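Local coordinates for probable disease resistance protein At5g66900 (Arabidopsis thaliana, PDB 7L7W) that acts as a helper immune receptor in plant defence, probably by forming a calcium-permeable, nonselective cation channel in the membrane, at residues L23-F34 against I79-P90; A36-L44 against E97-E105. The protein carries 2 engineered substitutions. All blocks are in the same frame, centred on the assembly; numbering follows the deposited sequence. Where two conformers were deposited one is given.

Interaction 1: residues L23-F34 against I79-P90. With NI (nickel (II) ion), chain B.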
loop_
_atom_site.group_PDB
_atom_site.type_symbol
_atom_site.label_atom_id
_atom_site.label_comp_id
_atom_site.label_asym_id
_atom_site.label_seq_id
_atom_site.Cartn_x
_atom_site.Cartn_y
_atom_site.Cartn_z
ATOM N N LEU A 23 25.342 17.766 -6.626
ATOM C CA LEU A 23 23.961 17.701 -6.183
ATOM C C LEU A 23 23.186 16.583 -6.876
ATOM O O LEU A 23 22.230 16.058 -6.304
ATOM C CB LEU A 23 23.300 19.059 -6.398
ATOM C CG LEU A 23 21.785 19.149 -6.247
ATOM C CD1 LEU A 23 21.453 19.388 -4.789
ATOM C CD2 LEU A 23 21.237 20.308 -7.090
ATOM N N LEU A 24 23.587 16.179 -8.082
ATOM C CA LEU A 24 22.889 15.060 -8.708
ATOM C C LEU A 24 23.354 13.714 -8.152
ATOM O O LEU A 24 22.546 12.786 -8.007
ATOM C CB LEU A 24 23.075 15.096 -10.222
ATOM C CG LEU A 24 22.231 14.044 -10.942
ATOM C CD1 LEU A 24 20.727 14.177 -10.581
ATOM C CD2 LEU A 24 22.450 14.160 -12.438
ATOM N N LYS A 25 24.649 13.576 -7.852
ATOM C CA LYS A 25 25.130 12.327 -7.288
ATOM C C LYS A 25 24.508 12.072 -5.924
ATOM O O LYS A 25 24.227 10.913 -5.570
ATOM C CB LYS A 25 26.658 12.340 -7.188
ATOM C CG LYS A 25 27.283 10.999 -6.764
ATOM C CD LYS A 25 27.660 10.136 -7.969
ATOM C CE LYS A 25 27.608 8.654 -7.628
ATOM N NZ LYS A 25 27.618 7.851 -8.880
ATOM N N VAL A 26 24.275 13.137 -5.149
ATOM C CA VAL A 26 23.610 12.939 -3.861
ATOM C C VAL A 26 22.224 12.334 -4.068
ATOM O O VAL A 26 21.835 11.362 -3.402
ATOM C CB VAL A 26 23.518 14.257 -3.076
ATOM C CG1 VAL A 26 22.567 14.074 -1.894
ATOM C CG2 VAL A 26 24.886 14.702 -2.604
ATOM N N VAL A 27 21.463 12.905 -5.005
ATOM C CA VAL A 27 20.096 12.456 -5.240
ATOM C C VAL A 27 20.088 11.017 -5.756
ATOM O O VAL A 27 19.195 10.226 -5.417
ATOM C CB VAL A 27 19.387 13.439 -6.197
ATOM C CG1 VAL A 27 17.955 12.990 -6.515
ATOM C CG2 VAL A 27 19.359 14.841 -5.583
ATOM N N ILE A 28 21.099 10.647 -6.553
ATOM C CA ILE A 28 21.172 9.273 -7.039
ATOM C C ILE A 28 21.441 8.322 -5.886
ATOM O O ILE A 28 20.750 7.302 -5.724
ATOM C CB ILE A 28 22.235 9.124 -8.138
ATOM C CG1 ILE A 28 21.859 9.949 -9.356
ATOM C CG2 ILE A 28 22.333 7.674 -8.579
ATOM C CD1 ILE A 28 22.980 9.993 -10.396
ATOM N N ASP A 29 22.428 8.640 -5.048
ATOM C CA ASP A 29 22.782 7.734 -3.964
ATOM C C ASP A 29 21.649 7.592 -2.963
ATOM O O ASP A 29 21.510 6.535 -2.335
ATOM C CB ASP A 29 24.053 8.214 -3.269
ATOM C CG ASP A 29 25.234 8.311 -4.221
ATOM O OD1 ASP A 29 25.354 7.438 -5.118
ATOM O OD2 ASP A 29 26.023 9.275 -4.080
ATOM N N GLU A 30 20.829 8.634 -2.803
ATOM C CA GLU A 30 19.671 8.530 -1.924
ATOM C C GLU A 30 18.544 7.734 -2.572
ATOM O O GLU A 30 17.854 6.977 -1.886
ATOM C CB GLU A 30 19.156 9.910 -1.508
ATOM C CG GLU A 30 20.048 10.664 -0.535
ATOM C CD GLU A 30 20.316 9.926 0.767
ATOM O OE1 GLU A 30 19.520 9.028 1.164
ATOM O OE2 GLU A 30 21.354 10.243 1.393
ATOM N N ALA A 31 18.316 7.911 -3.877
ATOM C CA ALA A 31 17.226 7.180 -4.520
ATOM C C ALA A 31 17.531 5.697 -4.588
ATOM O O ALA A 31 16.631 4.866 -4.431
ATOM C CB ALA A 31 16.976 7.712 -5.924
ATOM N N LYS A 32 18.797 5.345 -4.834
ATOM C CA LYS A 32 19.152 3.943 -5.019
ATOM C C LYS A 32 18.783 3.108 -3.792
ATOM O O LYS A 32 18.450 1.921 -3.929
ATOM C CB LYS A 32 20.642 3.830 -5.348
ATOM C CG LYS A 32 20.940 3.869 -6.837
ATOM C CD LYS A 32 22.440 3.815 -7.106
ATOM C CE LYS A 32 22.741 3.805 -8.602
ATOM N NZ LYS A 32 24.179 4.059 -8.893
ATOM N N LYS A 33 18.771 3.728 -2.601
ATOM C CA LYS A 33 18.517 3.003 -1.358
ATOM C C LYS A 33 17.145 2.323 -1.345
ATOM O O LYS A 33 16.973 1.302 -0.671
ATOM C CB LYS A 33 18.647 3.952 -0.161
ATOM C CG LYS A 33 20.057 4.476 0.100
ATOM C CD LYS A 33 20.109 5.397 1.318
ATOM C CE LYS A 33 21.381 6.259 1.336
ATOM N NZ LYS A 33 21.318 7.318 2.401
ATOM N N PHE A 34 16.160 2.856 -2.074
ATOM C CA PHE A 34 14.795 2.308 -2.056
ATOM C C PHE A 34 14.619 1.246 -3.147
ATOM O O PHE A 34 13.797 1.377 -4.062
ATOM C CB PHE A 34 13.771 3.440 -2.204
ATOM C CG PHE A 34 13.889 4.508 -1.139
ATOM C CD1 PHE A 34 13.624 4.216 0.195
ATOM C CD2 PHE A 34 14.260 5.794 -1.466
ATOM C CE1 PHE A 34 13.752 5.200 1.183
ATOM C CE2 PHE A 34 14.383 6.786 -0.480
ATOM C CZ PHE A 34 14.139 6.490 0.840
ATOM N N ILE A 79 16.518 19.165 -10.652
ATOM C CA ILE A 79 17.291 18.332 -9.733
ATOM C C ILE A 79 16.824 18.556 -8.298
ATOM O O ILE A 79 16.808 17.622 -7.486
ATOM C CB ILE A 79 18.792 18.615 -9.903
ATOM C CG1 ILE A 79 19.251 18.204 -11.300
ATOM C CG2 ILE A 79 19.603 17.860 -8.880
ATOM C CD1 ILE A 79 20.671 18.692 -11.672
ATOM N N GLU A 80 16.376 19.776 -7.970
ATOM C CA GLU A 80 15.899 20.026 -6.613
ATOM C C GLU A 80 14.520 19.424 -6.369
ATOM O O GLU A 80 14.220 19.017 -5.237
ATOM C CB GLU A 80 15.898 21.516 -6.314
ATOM C CG GLU A 80 17.203 21.967 -5.685
ATOM C CD GLU A 80 17.487 21.284 -4.353
ATOM O OE1 GLU A 80 18.087 20.181 -4.367
ATOM O OE2 GLU A 80 17.130 21.859 -3.295
ATOM N N ARG A 81 13.673 19.337 -7.399
ATOM C CA ARG A 81 12.434 18.578 -7.226
ATOM C C ARG A 81 12.726 17.097 -6.985
ATOM O O ARG A 81 12.106 16.468 -6.116
ATOM C CB ARG A 81 11.532 18.765 -8.437
ATOM C CG ARG A 81 10.933 20.176 -8.493
ATOM C CD ARG A 81 10.594 20.582 -9.907
ATOM N NE ARG A 81 9.785 19.557 -10.557
ATOM C CZ ARG A 81 9.729 19.370 -11.875
ATOM N NH1 ARG A 81 10.449 20.142 -12.695
ATOM N NH2 ARG A 81 8.956 18.401 -12.369
ATOM N N ALA A 82 13.684 16.523 -7.728
ATOM C CA ALA A 82 14.061 15.143 -7.429
ATOM C C ALA A 82 14.559 15.018 -5.993
ATOM O O ALA A 82 14.200 14.070 -5.286
ATOM C CB ALA A 82 15.113 14.632 -8.413
ATOM N N ASP A 83 15.367 15.977 -5.538
ATOM C CA ASP A 83 15.914 15.913 -4.185
ATOM C C ASP A 83 14.797 15.924 -3.147
ATOM O O ASP A 83 14.748 15.066 -2.254
ATOM C CB ASP A 83 16.883 17.082 -3.974
ATOM C CG ASP A 83 17.783 16.909 -2.753
ATOM O OD1 ASP A 83 17.660 15.896 -2.049
ATOM O OD2 ASP A 83 18.636 17.793 -2.505
ATOM N N VAL A 84 13.876 16.880 -3.263
ATOM C CA VAL A 84 12.788 16.998 -2.298
ATOM C C VAL A 84 11.930 15.738 -2.293
ATOM O O VAL A 84 11.556 15.222 -1.223
ATOM C CB VAL A 84 11.956 18.250 -2.614
ATOM C CG1 VAL A 84 10.611 18.180 -1.942
ATOM C CG2 VAL A 84 12.716 19.497 -2.182
ATOM N N ALA A 85 11.602 15.223 -3.486
ATOM C CA ALA A 85 10.762 14.035 -3.577
ATOM C C ALA A 85 11.440 12.835 -2.928
ATOM O O ALA A 85 10.809 12.077 -2.171
ATOM C CB ALA A 85 10.427 13.751 -5.043
ATOM N N VAL A 86 12.736 12.660 -3.191
ATOM C CA VAL A 86 13.460 11.537 -2.610
ATOM C C VAL A 86 13.499 11.656 -1.096
ATOM O O VAL A 86 13.349 10.662 -0.376
ATOM C CB VAL A 86 14.876 11.455 -3.206
ATOM C CG1 VAL A 86 15.806 10.731 -2.260
ATOM C CG2 VAL A 86 14.836 10.753 -4.548
ATOM N N ARG A 87 13.705 12.868 -0.582
ATOM C CA ARG A 87 13.819 12.980 0.863
ATOM C C ARG A 87 12.479 12.801 1.551
ATOM O O ARG A 87 12.460 12.434 2.730
ATOM C CB ARG A 87 14.471 14.304 1.248
ATOM C CG ARG A 87 15.737 14.547 0.451
ATOM C CD ARG A 87 16.810 15.233 1.246
ATOM N NE ARG A 87 17.754 14.284 1.826
ATOM C CZ ARG A 87 19.039 14.209 1.494
ATOM N NH1 ARG A 87 19.831 13.318 2.076
ATOM N NH2 ARG A 87 19.535 15.025 0.582
ATOM N N LYS A 88 11.362 13.015 0.838
ATOM C CA LYS A 88 10.067 12.829 1.486
ATOM C C LYS A 88 9.519 11.410 1.302
ATOM O O LYS A 88 8.539 11.048 1.958
ATOM C CB LYS A 88 9.041 13.824 0.942
ATOM C CG LYS A 88 8.556 13.442 -0.449
ATOM C CD LYS A 88 7.175 14.020 -0.840
ATOM C CE LYS A 88 7.038 15.499 -0.554
ATOM N NZ LYS A 88 6.305 16.083 -1.712
ATOM N N PHE A 89 10.102 10.602 0.412
ATOM C CA PHE A 89 9.545 9.266 0.160
ATOM C C PHE A 89 9.251 8.432 1.403
ATOM O O PHE A 89 8.165 7.818 1.450
ATOM C CB PHE A 89 10.456 8.445 -0.759
ATOM C CG PHE A 89 9.897 7.097 -1.090
ATOM C CD1 PHE A 89 8.679 6.986 -1.752
ATOM C CD2 PHE A 89 10.563 5.944 -0.711
ATOM C CE1 PHE A 89 8.145 5.744 -2.057
ATOM C CE2 PHE A 89 10.028 4.689 -1.008
ATOM C CZ PHE A 89 8.814 4.595 -1.680
ATOM N N PRO A 90 10.127 8.331 2.404
ATOM C CA PRO A 90 9.810 7.499 3.578
ATOM C C PRO A 90 8.510 7.872 4.285
ATOM O O PRO A 90 7.956 7.041 5.020
ATOM C CB PRO A 90 11.017 7.716 4.493
ATOM C CG PRO A 90 12.134 7.963 3.537
ATOM C CD PRO A 90 11.527 8.799 2.443
HETATM NI NI NI B . 18.015 19.734 -2.172
#
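Val27 reaches helix 79-88 with CG1 set anti to its backbone N (chi1 178°) and CG2 beside that N, a torsion that points CG1 at Ala82 and CG2 at Asp83. CG1 lies 3.8 Å from CB of Ala82, while CG2 settles 3.7 Å from CB of Asp83; Ile79 and Val86 complete the hollow. One turn earlier, CD2 of Leu23 meets CG2 of Ile79 at 3.4 Å, and CD1 of Leu23 approaches OE1 of Glu80 and OD2 of Asp83. Those carboxylates hold a nickel ion, bound by OD2 of Asp83 at 2.1 Å and by OE1 of Glu80 at 2.2 Å, with OE2 of Glu80 longer at 2.6 Å; the metal probably offsets the repulsion expected between the two acids. On the outer flank, the chain of Arg87 folds back at chi2 and chi3, bringing NH1 3.5 Å from OE2 of Glu30, whose CG lies over a face of the guanidinium. Lys33 grips the same glutamate and Asp83 weakly holds NH2 of Arg87, so four charges form a salt-bridge network bridging the helices. Near the ends of the segments, the edge of Phe89 points at the face of Phe34, centroids 4.8 Å apart and planes at 69°, a T-shaped pair, with Pro90 packed obliquely against the same Phe34 ring. Helix 38-60 covers the inner side through Met48 and Val45. This knob-into-hole packing of two roughly parallel helices, 29° apart, is of the kind found in helical bundles, here the four-helix bundle of the RPW8-type CC-R domain.

Interaction 2: residues A36-L44 against E97-E105; sequences AFKPLSKDL and ESEYTRKIE. Engineered in segment 97-105: Glu97 (natural residue Lys), Glu99 (natural residue Lys).
Phe37 is the largest bump on segment 36-44, and it enters helix 97-105 between Tyr100 and Thr101. Its ring tip, CZ, comes 3.7 Å from OG1 of Thr101, which lies near the ring plane, while CE2 stands 3.8 Å from CE2 of Tyr100, at the edge of the tyrosine ring. The phenylalanine reaches that far because its CG is anti to the backbone N (chi1 -172°), directing the ring toward helix 97-105. Behind it the ring is backed by its own segment: CD of Pro39 sits over the centre of one face. CG of Pro39 lies 4.1 Å from CG2 of Thr101. A turn further on, Ile104 is the answering bump: its CG2 reaches the carbonyl O of Pro39 at 3.8 Å and also faces CB of Leu44, and CD1 of Ile104 approaches CD2 of Leu40 at 4.4 Å. Leu40 in turn lays CD1 3.7 Å from OH of Tyr100, crossing the tyrosine at about a right angle. Glu97, an engineered residue, brings OE2 toward CE1 of Phe37 at the ring edge, and the outer end of the contact also meets Tyr95 and Trp94 of a second subunit. OG1 of Thr101 donates within its own helix to the carbonyl O of Glu97, from above the carbonyl plane, and OH of Tyr100 is hydrogen-bonded to the backbone O of Ala85, outside the two segments. With no hydrogen bond or salt bridge joining the two segments, their cohesion rests on van der Waals fit and the burial of apolar surface.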
loop_
_atom_site.group_PDB
_atom_site.type_symbol
_atom_site.label_atom_id
_atom_site.label_comp_id
_atom_site.label_asym_id
_atom_site.label_seq_id
_atom_site.Cartn_x
_atom_site.Cartn_y
_atom_site.Cartn_z
ATOM N N ALA A 36 13.240 -1.625 -3.293
ATOM C CA ALA A 36 11.927 -2.244 -3.475
ATOM C C ALA A 36 11.005 -1.407 -4.351
ATOM O O ALA A 36 10.163 -1.969 -5.060
ATOM C CB ALA A 36 11.264 -2.504 -2.127
ATOM N N PHE A 37 11.164 -0.072 -4.344
ATOM C CA PHE A 37 10.256 0.851 -5.039
ATOM C C PHE A 37 10.895 1.245 -6.367
ATOM O O PHE A 37 11.813 2.068 -6.411
ATOM C CB PHE A 37 9.948 2.073 -4.173
ATOM C CG PHE A 37 8.875 2.972 -4.744
ATOM C CD1 PHE A 37 7.566 2.518 -4.880
ATOM C CD2 PHE A 37 9.178 4.280 -5.160
ATOM C CE1 PHE A 37 6.582 3.350 -5.415
ATOM C CE2 PHE A 37 8.198 5.107 -5.689
ATOM C CZ PHE A 37 6.901 4.644 -5.821
ATOM N N LYS A 38 10.397 0.662 -7.453
ATOM C CA LYS A 38 11.113 0.728 -8.723
ATOM C C LYS A 38 11.050 2.085 -9.419
ATOM O O LYS A 38 12.047 2.468 -10.048
ATOM C CB LYS A 38 10.608 -0.358 -9.672
ATOM C CG LYS A 38 10.880 -1.779 -9.167
ATOM C CD LYS A 38 12.234 -1.890 -8.496
ATOM C CE LYS A 38 12.604 -3.341 -8.247
ATOM N NZ LYS A 38 14.060 -3.486 -7.895
ATOM N N PRO A 39 9.929 2.833 -9.373
ATOM C CA PRO A 39 9.945 4.185 -9.971
ATOM C C PRO A 39 11.090 5.042 -9.471
ATOM O O PRO A 39 11.598 5.892 -10.214
ATOM C CB PRO A 39 8.588 4.774 -9.558
ATOM C CG PRO A 39 7.692 3.576 -9.437
ATOM C CD PRO A 39 8.577 2.469 -8.898
ATOM N N LEU A 40 11.533 4.831 -8.234
ATOM C CA LEU A 40 12.709 5.536 -7.749
ATOM C C LEU A 40 13.996 4.829 -8.175
ATOM O O LEU A 40 14.787 5.379 -8.948
ATOM C CB LEU A 40 12.644 5.677 -6.226
ATOM C CG LEU A 40 11.923 6.925 -5.706
ATOM C CD1 LEU A 40 12.041 7.018 -4.197
ATOM C CD2 LEU A 40 12.464 8.206 -6.364
ATOM N N SER A 41 14.206 3.595 -7.699
ATOM C CA SER A 41 15.524 2.961 -7.746
ATOM C C SER A 41 15.873 2.372 -9.107
ATOM O O SER A 41 17.052 2.100 -9.366
ATOM C CB SER A 41 15.616 1.862 -6.688
ATOM O OG SER A 41 14.647 0.849 -6.935
ATOM N N LYS A 42 14.891 2.160 -9.974
ATOM C CA LYS A 42 15.192 1.728 -11.330
ATOM C C LYS A 42 14.988 2.908 -12.280
ATOM O O LYS A 42 15.954 3.415 -12.863
ATOM C CB LYS A 42 14.322 0.529 -11.722
ATOM C CG LYS A 42 14.951 -0.454 -12.708
ATOM C CD LYS A 42 13.865 -1.203 -13.501
ATOM C CE LYS A 42 12.737 -0.239 -13.880
ATOM N NZ LYS A 42 11.776 -0.711 -14.935
ATOM N N ASP A 43 13.745 3.388 -12.395
ATOM C CA ASP A 43 13.396 4.343 -13.448
ATOM C C ASP A 43 14.074 5.699 -13.240
ATOM O O ASP A 43 14.734 6.231 -14.153
ATOM C CB ASP A 43 11.879 4.495 -13.516
ATOM C CG ASP A 43 11.190 3.192 -13.864
ATOM O OD1 ASP A 43 11.643 2.537 -14.827
ATOM O OD2 ASP A 43 10.218 2.802 -13.167
ATOM N N LEU A 44 13.936 6.271 -12.044
ATOM C CA LEU A 44 14.486 7.598 -11.834
ATOM C C LEU A 44 16.012 7.568 -11.792
ATOM O O LEU A 44 16.654 8.466 -12.349
ATOM C CB LEU A 44 13.908 8.236 -10.570
ATOM C CG LEU A 44 14.221 9.740 -10.482
ATOM C CD1 LEU A 44 13.491 10.628 -11.536
ATOM C CD2 LEU A 44 14.056 10.295 -9.076
ATOM N N GLU A 97 0.413 6.489 -3.126
ATOM C CA GLU A 97 1.323 5.890 -4.106
ATOM C C GLU A 97 1.131 6.470 -5.510
ATOM O O GLU A 97 2.039 7.114 -6.048
ATOM C CB GLU A 97 1.166 4.374 -4.133
ATOM C CG GLU A 97 1.738 3.730 -5.390
ATOM C CD GLU A 97 1.940 2.232 -5.233
ATOM O OE1 GLU A 97 1.091 1.557 -4.572
ATOM O OE2 GLU A 97 2.959 1.741 -5.771
ATOM N N SER A 98 -0.043 6.253 -6.118
ATOM C CA SER A 98 -0.304 6.773 -7.465
ATOM C C SER A 98 0.094 8.238 -7.569
ATOM O O SER A 98 0.847 8.636 -8.467
ATOM C CB SER A 98 -1.779 6.612 -7.834
ATOM O OG SER A 98 -2.317 5.413 -7.305
ATOM N N GLU A 99 -0.361 9.046 -6.617
ATOM C CA GLU A 99 -0.048 10.466 -6.644
ATOM C C GLU A 99 1.447 10.678 -6.781
ATOM O O GLU A 99 1.934 11.285 -7.748
ATOM C CB GLU A 99 -0.549 11.105 -5.359
ATOM C CG GLU A 99 -0.763 12.569 -5.433
ATOM C CD GLU A 99 -1.279 13.105 -4.121
ATOM O OE1 GLU A 99 -0.465 13.186 -3.166
ATOM O OE2 GLU A 99 -2.500 13.413 -4.044
ATOM N N TYR A 100 2.189 10.125 -5.823
ATOM C CA TYR A 100 3.623 10.343 -5.787
ATOM C C TYR A 100 4.261 9.792 -7.044
ATOM O O TYR A 100 5.131 10.437 -7.643
ATOM C CB TYR A 100 4.198 9.698 -4.537
ATOM C CG TYR A 100 5.690 9.782 -4.363
ATOM C CD1 TYR A 100 6.279 10.889 -3.769
ATOM C CD2 TYR A 100 6.514 8.720 -4.741
ATOM C CE1 TYR A 100 7.654 10.947 -3.586
ATOM C CE2 TYR A 100 7.874 8.769 -4.559
ATOM C CZ TYR A 100 8.446 9.878 -3.981
ATOM O OH TYR A 100 9.818 9.925 -3.803
ATOM N N THR A 101 3.764 8.653 -7.528
ATOM C CA THR A 101 4.404 8.085 -8.699
ATOM C C THR A 101 4.270 9.028 -9.884
ATOM O O THR A 101 5.260 9.292 -10.578
ATOM C CB THR A 101 3.838 6.710 -8.996
ATOM O OG1 THR A 101 4.084 5.865 -7.867
ATOM C CG2 THR A 101 4.549 6.106 -10.193
ATOM N N ARG A 102 3.086 9.632 -10.058
ATOM C CA ARG A 102 2.903 10.583 -11.151
ATOM C C ARG A 102 3.914 11.714 -11.039
ATOM O O ARG A 102 4.616 12.029 -12.011
ATOM C CB ARG A 102 1.467 11.129 -11.165
ATOM C CG ARG A 102 0.386 10.097 -11.533
ATOM C CD ARG A 102 0.919 8.990 -12.466
ATOM N NE ARG A 102 0.091 7.777 -12.453
ATOM C CZ ARG A 102 0.378 6.678 -11.758
ATOM N NH1 ARG A 102 1.479 6.638 -11.027
ATOM N NH2 ARG A 102 -0.427 5.617 -11.793
ATOM N N LYS A 103 4.067 12.271 -9.833
ATOM C CA LYS A 103 5.061 13.317 -9.601
ATOM C C LYS A 103 6.457 12.836 -10.005
ATOM O O LYS A 103 7.149 13.487 -10.798
ATOM C CB LYS A 103 4.989 13.711 -8.127
ATOM C CG LYS A 103 5.821 14.862 -7.633
ATOM C CD LYS A 103 5.492 15.147 -6.141
ATOM C CE LYS A 103 3.979 14.955 -5.851
ATOM N NZ LYS A 103 3.411 15.848 -4.778
ATOM N N ILE A 104 6.851 11.643 -9.541
ATOM C CA ILE A 104 8.174 11.121 -9.875
ATOM C C ILE A 104 8.317 10.983 -11.381
ATOM O O ILE A 104 9.342 11.371 -11.963
ATOM C CB ILE A 104 8.428 9.782 -9.162
ATOM C CG1 ILE A 104 8.541 10.021 -7.670
ATOM C CG2 ILE A 104 9.718 9.178 -9.627
ATOM C CD1 ILE A 104 9.425 11.191 -7.346
ATOM N N GLU A 105 7.262 10.491 -12.042
ATOM C CA GLU A 105 7.327 10.317 -13.485
ATOM C C GLU A 105 7.550 11.654 -14.177
ATOM O O GLU A 105 8.380 11.759 -15.088
ATOM C CB GLU A 105 6.056 9.638 -13.995
ATOM C CG GLU A 105 6.064 8.130 -13.782
ATOM C CD GLU A 105 4.706 7.479 -14.050
ATOM O OE1 GLU A 105 3.699 8.224 -14.161
ATOM O OE2 GLU A 105 4.652 6.225 -14.153
#

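In the fold
From the N terminus, helix 20-32 comes first, and interaction 1 ties it to helix 70-88, closing a loop that contains the whole of helix 38-60. Interaction 2 starts within that loop, at the beginning of helix 38-60, and closes on helix 97-114 beyond its far end, so the two contacts cross rather than nest. Interaction 1 joins the first helix to the third and interaction 2 the second to the fourth. Their centres lie about 11 Å apart, with Phe89 as a shared residue: its ring stacks on Phe37 and meets Tyr100, linking the two pairs. At this end of the bundle, both contacts also touch a second subunit.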